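Local coordinates for protein CopN (Chlamydia pneumoniae, PDB 4NRH) that probably acts as a gatekeeper of type III secretion, binding the chaperone Scc3 in a complex that directs secretion of the translocator proteins, at residues K246-R249 with E250-L254; S127-L130 with E131-D135; D44-P47 with E48-L51. All blocks are in the same frame, centred on the assembly; numbering follows the deposited sequence.

Contact 1: residues K246-R249 with E250-L254; sequences KVER and EVRNL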
ATOM      1  N   LYS A 246      15.230  12.306 -20.651  1.00 57.81           N
ATOM      2  CA  LYS A 246      14.327  12.974 -19.718  1.00 58.61           C
ATOM      3  C   LYS A 246      14.797  12.814 -18.275  1.00 52.23           C
ATOM      4  O   LYS A 246      14.706  13.747 -17.476  1.00 51.70           O
ATOM      5  CB  LYS A 246      12.905  12.434 -19.871  1.00 56.37           C
ATOM      6  CG  LYS A 246      12.184  12.937 -21.111  1.00 65.66           C
ATOM      7  CD  LYS A 246      10.725  12.511 -21.114  1.00 71.71           C
ATOM      8  CE  LYS A 246      10.592  11.004 -21.250  1.00 70.74           C
ATOM      9  NZ  LYS A 246       9.167  10.575 -21.322  1.00 63.89           N
ATOM     10  N   VAL A 247      15.291  11.626 -17.946  1.00 49.72           N
ATOM     11  CA  VAL A 247      15.805  11.352 -16.609  1.00 45.80           C
ATOM     12  C   VAL A 247      17.048  12.193 -16.331  1.00 48.55           C
ATOM     13  O   VAL A 247      17.191  12.771 -15.251  1.00 49.60           O
ATOM     14  CB  VAL A 247      16.135   9.857 -16.427  1.00 46.71           C
ATOM     15  CG1 VAL A 247      16.873   9.627 -15.118  1.00 41.56           C
ATOM     16  CG2 VAL A 247      14.863   9.025 -16.479  1.00 46.65           C
ATOM     17  N   GLU A 248      17.943  12.267 -17.313  1.00 53.85           N
ATOM     18  CA  GLU A 248      19.167  13.049 -17.176  1.00 54.19           C
ATOM     19  C   GLU A 248      18.858  14.535 -17.024  1.00 50.19           C
ATOM     20  O   GLU A 248      19.466  15.222 -16.203  1.00 45.94           O
ATOM     21  CB  GLU A 248      20.088  12.828 -18.380  1.00 50.61           C
ATOM     22  CG  GLU A 248      21.377  13.633 -18.323  1.00 51.06           C
ATOM     23  CD  GLU A 248      22.237  13.453 -19.558  1.00 67.03           C
ATOM     24  OE1 GLU A 248      21.879  12.622 -20.419  1.00 77.89           O
ATOM     25  OE2 GLU A 248      23.270  14.146 -19.671  1.00 59.74           O
ATOM     26  N   ARG A 249      17.908  15.021 -17.818  1.00 41.18           N
ATOM     27  CA  ARG A 249      17.512  16.424 -17.775  1.00 53.48           C
ATOM     28  C   ARG A 249      16.917  16.795 -16.421  1.00 50.65           C
ATOM     29  O   ARG A 249      17.183  17.874 -15.891  1.00 55.05           O
ATOM     30  CB  ARG A 249      16.504  16.733 -18.883  1.00 62.86           C
ATOM     31  CG  ARG A 249      16.202  18.215 -19.043  1.00 75.75           C
ATOM     32  CD  ARG A 249      15.209  18.463 -20.167  1.00 91.30           C
ATOM     33  NE  ARG A 249      13.893  17.910 -19.858  1.00 97.37           N
ATOM     34  CZ  ARG A 249      12.791  18.164 -20.557  1.00103.10           C
ATOM     35  NH1 ARG A 249      12.842  18.968 -21.611  1.00110.45           N
ATOM     36  NH2 ARG A 249      11.637  17.615 -20.201  1.00 98.25           N
ATOM     37  N   GLU A 250      16.107  15.896 -15.871  1.00 46.26           N
ATOM     38  CA  GLU A 250      15.468  16.120 -14.580  1.00 47.15           C
ATOM     39  C   GLU A 250      16.508  16.225 -13.469  1.00 43.68           C
ATOM     40  O   GLU A 250      16.399  17.068 -12.578  1.00 42.35           O
ATOM     41  CB  GLU A 250      14.475  14.996 -14.271  1.00 50.70           C
ATOM     42  CG  GLU A 250      13.788  15.122 -12.919  1.00 52.84           C
ATOM     43  CD  GLU A 250      12.920  16.362 -12.815  1.00 63.18           C
ATOM     44  OE1 GLU A 250      12.421  16.834 -13.859  1.00 65.71           O
ATOM     45  OE2 GLU A 250      12.738  16.869 -11.688  1.00 68.95           O
ATOM     46  N   VAL A 251      17.516  15.359 -13.530  1.00 37.32           N
ATOM     47  CA  VAL A 251      18.599  15.367 -12.555  1.00 39.38           C
ATOM     48  C   VAL A 251      19.442  16.637 -12.670  1.00 44.16           C
ATOM     49  O   VAL A 251      19.822  17.232 -11.660  1.00 43.46           O
ATOM     50  CB  VAL A 251      19.504  14.128 -12.720  1.00 41.88           C
ATOM     51  CG1 VAL A 251      20.762  14.258 -11.875  1.00 46.33           C
ATOM     52  CG2 VAL A 251      18.742  12.866 -12.348  1.00 34.75           C
ATOM     53  N   ARG A 252      19.717  17.058 -13.902  1.00 37.01           N
ATOM     54  CA  ARG A 252      20.487  18.275 -14.143  1.00 39.77           C
ATOM     55  C   ARG A 252      19.759  19.527 -13.658  1.00 56.48           C
ATOM     56  O   ARG A 252      20.382  20.446 -13.129  1.00 52.84           O
ATOM     57  CB  ARG A 252      20.828  18.407 -15.628  1.00 42.98           C
ATOM     58  CG  ARG A 252      21.878  17.414 -16.095  1.00 43.51           C
ATOM     59  CD  ARG A 252      22.260  17.633 -17.547  1.00 49.72           C
ATOM     60  NE  ARG A 252      23.240  16.650 -18.000  1.00 62.43           N
ATOM     61  CZ  ARG A 252      24.543  16.722 -17.745  1.00 67.34           C
ATOM     62  NH1 ARG A 252      25.028  17.736 -17.041  1.00 68.88           N
ATOM     63  NH2 ARG A 252      25.361  15.782 -18.195  1.00 71.19           N
ATOM     64  N   ASN A 253      18.443  19.564 -13.847  1.00 54.19           N
ATOM     65  CA  ASN A 253      17.634  20.656 -13.316  1.00 58.51           C
ATOM     66  C   ASN A 253      17.657  20.662 -11.792  1.00 56.38           C
ATOM     67  O   ASN A 253      17.464  21.698 -11.156  1.00 55.38           O
ATOM     68  CB  ASN A 253      16.190  20.553 -13.812  1.00 59.31           C
ATOM     69  CG  ASN A 253      16.066  20.782 -15.304  1.00 68.09           C
ATOM     70  OD1 ASN A 253      16.963  21.343 -15.934  1.00 79.27           O
ATOM     71  ND2 ASN A 253      14.949  20.350 -15.879  1.00 65.00           N
ATOM     72  N   LEU A 254      17.894  19.488 -11.218  1.00 55.26           N
ATOM     73  CA  LEU A 254      17.863  19.305  -9.773  1.00 56.18           C
ATOM     74  C   LEU A 254      19.161  19.735  -9.083  1.00 54.49           C
ATOM     75  O   LEU A 254      19.127  20.434  -8.072  1.00 52.82           O
ATOM     76  CB  LEU A 254      17.555  17.841  -9.447  1.00 53.12           C
ATOM     77  CG  LEU A 254      17.357  17.461  -7.981  1.00 55.58           C
ATOM     78  CD1 LEU A 254      16.202  18.250  -7.385  1.00 54.39           C
ATOM     79  CD2 LEU A 254      17.117  15.966  -7.845  1.00 50.64           C
TER

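Contact 2: residues S127-L130 with E131-D135; sequences SLYL and EVTGD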
ATOM      1  N   SER A 127      -9.349  15.370  15.378  1.00 35.29           N
ATOM      2  CA  SER A 127      -9.722  16.448  14.472  1.00 38.79           C
ATOM      3  C   SER A 127      -9.224  16.159  13.058  1.00 39.34           C
ATOM      4  O   SER A 127      -9.951  16.350  12.083  1.00 38.88           O
ATOM      5  CB  SER A 127      -9.167  17.784  14.970  1.00 38.01           C
ATOM      6  OG  SER A 127      -9.494  18.835  14.078  1.00 54.61           O
ATOM      7  N   LEU A 128      -7.979  15.701  12.956  1.00 34.01           N
ATOM      8  CA  LEU A 128      -7.406  15.317  11.670  1.00 34.55           C
ATOM      9  C   LEU A 128      -8.172  14.170  11.017  1.00 30.09           C
ATOM     10  O   LEU A 128      -8.502  14.233   9.832  1.00 25.18           O
ATOM     11  CB  LEU A 128      -5.937  14.925  11.829  1.00 28.44           C
ATOM     12  CG  LEU A 128      -5.295  14.390  10.548  1.00 39.35           C
ATOM     13  CD1 LEU A 128      -5.068  15.517   9.550  1.00 38.79           C
ATOM     14  CD2 LEU A 128      -3.998  13.666  10.852  1.00 33.75           C
ATOM     15  N   TYR A 129      -8.444  13.120  11.790  1.00 28.67           N
ATOM     16  CA  TYR A 129      -9.193  11.972  11.286  1.00 26.98           C
ATOM     17  C   TYR A 129     -10.549  12.395  10.732  1.00 33.08           C
ATOM     18  O   TYR A 129     -10.953  11.959   9.653  1.00 38.29           O
ATOM     19  CB  TYR A 129      -9.385  10.917  12.378  1.00 27.58           C
ATOM     20  CG  TYR A 129     -10.151   9.704  11.897  1.00 31.30           C
ATOM     21  CD1 TYR A 129      -9.512   8.686  11.204  1.00 34.13           C
ATOM     22  CD2 TYR A 129     -11.517   9.585  12.124  1.00 31.26           C
ATOM     23  CE1 TYR A 129     -10.208   7.581  10.755  1.00 38.89           C
ATOM     24  CE2 TYR A 129     -12.222   8.483  11.680  1.00 39.31           C
ATOM     25  CZ  TYR A 129     -11.562   7.485  10.996  1.00 41.31           C
ATOM     26  OH  TYR A 129     -12.259   6.385  10.552  1.00 46.59           O
ATOM     27  N   LEU A 130     -11.249  13.238  11.484  1.00 34.08           N
ATOM     28  CA  LEU A 130     -12.550  13.747  11.066  1.00 32.63           C
ATOM     29  C   LEU A 130     -12.442  14.532   9.762  1.00 29.09           C
ATOM     30  O   LEU A 130     -13.295  14.412   8.886  1.00 28.69           O
ATOM     31  CB  LEU A 130     -13.164  14.619  12.165  1.00 32.98           C
ATOM     32  CG  LEU A 130     -14.260  13.960  13.007  1.00 39.36           C
ATOM     33  CD1 LEU A 130     -13.831  12.579  13.482  1.00 45.13           C
ATOM     34  CD2 LEU A 130     -14.637  14.841  14.186  1.00 46.38           C
ATOM     35  N   GLU A 131     -11.395  15.343   9.645  1.00 31.65           N
ATOM     36  CA  GLU A 131     -11.165  16.120   8.430  1.00 41.74           C
ATOM     37  C   GLU A 131     -10.832  15.229   7.234  1.00 36.24           C
ATOM     38  O   GLU A 131     -11.357  15.425   6.139  1.00 34.69           O
ATOM     39  CB  GLU A 131     -10.040  17.136   8.646  1.00 40.78           C
ATOM     40  CG  GLU A 131      -9.697  17.942   7.402  1.00 44.89           C
ATOM     41  CD  GLU A 131      -8.587  18.947   7.637  1.00 53.89           C
ATOM     42  OE1 GLU A 131      -8.066  19.009   8.772  1.00 53.79           O
ATOM     43  OE2 GLU A 131      -8.234  19.676   6.686  1.00 60.75           O
ATOM     44  N   VAL A 132      -9.955  14.253   7.452  1.00 32.34           N
ATOM     45  CA  VAL A 132      -9.516  13.353   6.389  1.00 31.09           C
ATOM     46  C   VAL A 132     -10.668  12.510   5.851  1.00 37.70           C
ATOM     47  O   VAL A 132     -10.846  12.379   4.638  1.00 43.72           O
ATOM     48  CB  VAL A 132      -8.389  12.416   6.879  1.00 35.52           C
ATOM     49  CG1 VAL A 132      -8.175  11.270   5.900  1.00 31.43           C
ATOM     50  CG2 VAL A 132      -7.100  13.198   7.081  1.00 41.09           C
ATOM     51  N   THR A 133     -11.460  11.956   6.761  1.00 29.75           N
ATOM     52  CA  THR A 133     -12.539  11.051   6.389  1.00 35.27           C
ATOM     53  C   THR A 133     -13.839  11.804   6.130  1.00 38.79           C
ATOM     54  O   THR A 133     -14.829  11.217   5.694  1.00 45.46           O
ATOM     55  CB  THR A 133     -12.778   9.992   7.477  1.00 35.90           C
ATOM     56  OG1 THR A 133     -13.253  10.630   8.667  1.00 38.62           O
ATOM     57  CG2 THR A 133     -11.488   9.252   7.790  1.00 29.44           C
ATOM     58  N   GLY A 134     -13.832  13.107   6.399  1.00 35.78           N
ATOM     59  CA  GLY A 134     -15.013  13.929   6.213  1.00 32.35           C
ATOM     60  C   GLY A 134     -15.238  14.350   4.772  1.00 49.40           C
ATOM     61  O   GLY A 134     -16.246  14.978   4.454  1.00 55.20           O
ATOM     62  N   ASP A 135     -14.297  14.002   3.900  1.00 40.23           N
ATOM     63  CA  ASP A 135     -14.386  14.358   2.488  1.00 40.69           C
ATOM     64  C   ASP A 135     -13.512  13.444   1.640  1.00 46.61           C
ATOM     65  O   ASP A 135     -12.662  12.723   2.165  1.00 44.88           O
ATOM     66  CB  ASP A 135     -13.975  15.818   2.274  1.00 42.63           C
ATOM     67  CG  ASP A 135     -14.617  16.430   1.043  1.00 55.49           C
ATOM     68  OD1 ASP A 135     -14.875  15.689   0.070  1.00 57.30           O
ATOM     69  OD2 ASP A 135     -14.861  17.654   1.045  1.00 65.44           O
TER
HETATM   70  O   HOH W   1      -8.239  19.227  11.699  1.00 51.54           O

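Contact 3: residues D44-P47 with E48-L51; sequences DASP and EDIL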
ATOM      1  N   ASP A  44     -33.492  18.320  39.903  1.00 49.48           N
ATOM      2  CA  ASP A  44     -34.501  19.091  39.187  1.00 44.46           C
ATOM      3  C   ASP A  44     -33.927  19.797  37.961  1.00 44.73           C
ATOM      4  O   ASP A  44     -34.537  20.722  37.426  1.00 46.84           O
ATOM      5  CB  ASP A  44     -35.144  20.115  40.125  1.00 52.55           C
ATOM      6  CG  ASP A  44     -34.130  21.070  40.730  1.00 54.00           C
ATOM      7  OD1 ASP A  44     -32.922  20.747  40.717  1.00 46.93           O
ATOM      8  OD2 ASP A  44     -34.541  22.144  41.217  1.00 64.89           O
ATOM      9  N   ALA A  45     -32.753  19.355  37.520  1.00 45.14           N
ATOM     10  CA  ALA A  45     -32.090  19.965  36.373  1.00 43.65           C
ATOM     11  C   ALA A  45     -32.787  19.619  35.061  1.00 49.46           C
ATOM     12  O   ALA A  45     -33.159  18.470  34.827  1.00 51.85           O
ATOM     13  CB  ALA A  45     -30.632  19.540  36.319  1.00 37.19           C
ATOM     14  N   SER A  46     -32.956  20.624  34.209  1.00 52.72           N
ATOM     15  CA  SER A  46     -33.538  20.428  32.887  1.00 46.79           C
ATOM     16  C   SER A  46     -32.460  19.959  31.914  1.00 46.44           C
ATOM     17  O   SER A  46     -31.271  20.113  32.193  1.00 46.20           O
ATOM     18  CB  SER A  46     -34.186  21.724  32.390  1.00 54.88           C
ATOM     19  OG  SER A  46     -33.216  22.740  32.202  1.00 56.14           O
ATOM     20  N   PRO A  47     -32.868  19.364  30.778  1.00 47.28           N
ATOM     21  CA  PRO A  47     -31.915  19.006  29.721  1.00 41.37           C
ATOM     22  C   PRO A  47     -31.013  20.176  29.327  1.00 46.28           C
ATOM     23  O   PRO A  47     -29.819  19.979  29.098  1.00 44.54           O
ATOM     24  CB  PRO A  47     -32.822  18.598  28.563  1.00 40.55           C
ATOM     25  CG  PRO A  47     -34.027  18.037  29.234  1.00 44.97           C
ATOM     26  CD  PRO A  47     -34.224  18.865  30.481  1.00 44.59           C
ATOM     27  N   GLU A  48     -31.585  21.374  29.246  1.00 53.16           N
ATOM     28  CA  GLU A  48     -30.817  22.579  28.954  1.00 53.37           C
ATOM     29  C   GLU A  48     -29.766  22.840  30.030  1.00 50.53           C
ATOM     30  O   GLU A  48     -28.612  23.135  29.723  1.00 48.10           O
ATOM     31  CB  GLU A  48     -31.740  23.795  28.821  1.00 65.75           C
ATOM     32  CG  GLU A  48     -32.616  23.794  27.577  1.00 77.61           C
ATOM     33  CD  GLU A  48     -33.812  22.870  27.696  1.00 87.56           C
ATOM     34  OE1 GLU A  48     -34.143  22.464  28.830  1.00 83.98           O
ATOM     35  OE2 GLU A  48     -34.423  22.550  26.654  1.00 92.78           O
ATOM     36  N   ASP A  49     -30.182  22.735  31.290  1.00 45.42           N
ATOM     37  CA  ASP A  49     -29.281  22.921  32.424  1.00 49.24           C
ATOM     38  C   ASP A  49     -28.139  21.914  32.385  1.00 49.91           C
ATOM     39  O   ASP A  49     -26.984  22.255  32.642  1.00 49.22           O
ATOM     40  CB  ASP A  49     -30.042  22.791  33.745  1.00 48.58           C
ATOM     41  CG  ASP A  49     -31.000  23.938  33.985  1.00 56.89           C
ATOM     42  OD1 ASP A  49     -30.819  25.011  33.370  1.00 57.39           O
ATOM     43  OD2 ASP A  49     -31.937  23.766  34.793  1.00 57.63           O
ATOM     44  N   ILE A  50     -28.480  20.668  32.070  1.00 47.19           N
ATOM     45  CA  ILE A  50     -27.499  19.595  31.975  1.00 38.66           C
ATOM     46  C   ILE A  50     -26.444  19.889  30.917  1.00 42.93           C
ATOM     47  O   ILE A  50     -25.246  19.835  31.195  1.00 35.58           O
ATOM     48  CB  ILE A  50     -28.177  18.251  31.647  1.00 41.78           C
ATOM     49  CG1 ILE A  50     -29.067  17.804  32.809  1.00 45.90           C
ATOM     50  CG2 ILE A  50     -27.134  17.193  31.325  1.00 33.37           C
ATOM     51  CD1 ILE A  50     -30.078  16.746  32.426  1.00 39.53           C
ATOM     52  N   LEU A  51     -26.894  20.213  29.708  1.00 41.66           N
ATOM     53  CA  LEU A  51     -25.983  20.491  28.603  1.00 44.91           C
ATOM     54  C   LEU A  51     -25.052  21.658  28.910  1.00 49.21           C
ATOM     55  O   LEU A  51     -23.856  21.582  28.647  1.00 43.30           O
ATOM     56  CB  LEU A  51     -26.772  20.778  27.322  1.00 44.66           C
ATOM     57  CG  LEU A  51     -27.489  19.581  26.694  1.00 45.93           C
ATOM     58  CD1 LEU A  51     -28.346  20.021  25.517  1.00 50.76           C
ATOM     59  CD2 LEU A  51     -26.480  18.528  26.263  1.00 36.49           C
TER

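Contact 1: residues K246-R249 with E250-L254
K246 and E250, V247 and V251, E248 and R252, and R249 and N253 are joined in turn by i to i+4 backbone hydrogen bonds, from E250 N to K246 O (3.0 Å) through N253 N to R249 O (2.9 Å), an unbroken run of alpha-helix. E248 and R252, both partly exposed, lie next to each other and point the same way. The E248 chain leaves with CG anti to the backbone N (chi1 179°) and stays extended, while R252 starts back along the helix, its CG beside its own backbone N and 3.3 Å from E248 O. Their ends meet in a salt bridge: R252 NE and R252 NH2 each lie 3.0 Å from E248 OE2, a side-on grip in which one oxygen takes both donors. That oxygen sits in the guanidinium plane but is met on its anti side, and the carboxylate is turned 46° from the guanidinium. This is the classic i to i+4 Glu-Arg pair of a helix, here within the third helical domain. A neighbouring flank carries V247 and V251: V251 CG2 rests 3.3 Å from V247 O, and the two valines face L266 of helix 259-272. E250 OE2 is hydrogen-bonded to S232 OG of helix 226-237. At the start of the segment K246 turns its amine to D239 and to the carbonyl of F241.

Contact 2: residues S127-L130 with E131-D135
Y129 carries its ring with CG anti to the backbone N (chi1 -180°), whereas T133 sets OG1 between its backbone N and carbonyl carbon (chi1 65°), leaving its methyl beside the backbone N. One turn apart, the T133 side chain touches Y129 twice, once on its ring and once on its carbonyl oxygen. T133 CG2 lies over one face of the Y129 ring, 3.8 Å from its centroid and 18° off the normal, in a CH-pi contact offset toward the rim near CE1. T133 OG1 donates to Y129 O at 2.8 Å, and T133 N reaches the same Y129 O at 2.9 Å from the other face of the carbonyl plane. A threonine hydroxyl bonded to the carbonyl four residues back is a familiar helical motif; here it lies toward the C-terminal end of helix 122-133, and R99 donates to the same hydroxyl. On the neighbouring flank L128 CD1 packs 4.0 Å from V132 CG2, and both side chains press on M145 of helix 139-149. Y129 and T133 instead meet M166 of helix 152-172. Along the more exposed flank a water spans S127 OG (2.7 Å) and E131 OE1 (2.9 Å), donating to the carboxylate oxygen, which also forms a salt bridge with R149.

Contact 3: residues D44-P47 with E48-L51
A45 brings its methyl, CB, within 4.2 Å of I50 CG1 and, at a similar separation, alongside CB of D49, so the residue before the cap packs against the first turn. S46 follows at the N-cap and builds a capping box with D49. With chi1 at 65° its hydroxyl lies between backbone N and carbonyl carbon, turned to the helix end, and S46 OG accepts from D49 N at 3.2 Å along a fairly straight path (160°). In return D49 OD2 takes S46 N at 3.4 Å, a weak bond although almost linear (171°). The box thus supplies acceptors for an amide of the first turn and for the cap residue itself, and the carboxylate of D49 stands where it would probably interact well with the helix dipole. S46 O starts the regular pattern, receiving I50 N at 2.8 Å. P47 occupies the first helical position, where a ring without an N-H costs no hydrogen bond; its carbonyl oxygen, P47 O, accepts from L51 N at 3.0 Å. Beyond the cap, helix 47-57 lies against helix 80-97: I50 inserts among A85, L86 and A89, and P47 touches Q88.

In the fold
The three contacts are local, each confined to one helix or its start, and they follow one another along an elongated helical chain. Contact 2 is the most central, its centre about 10 Å from the chain centre. Contacts 1 and 2 are both partly buried, contact 2 with four buried residues and contact 1 with two, while contact 3 is a surface contact. Contacts 2 and 3 both belong to the HrpJ-like domain, with nearest atoms about 17 Å apart. Contact 1 falls in the third helical domain, on the opposite side of the chain's centre from contact 3, their centres about 68 Å apart. Their chemistry differs with position along the helix: a salt bridge mid-helix, hydroxyl and ring packing near a helix C-terminus, and polar capping at an N-terminus.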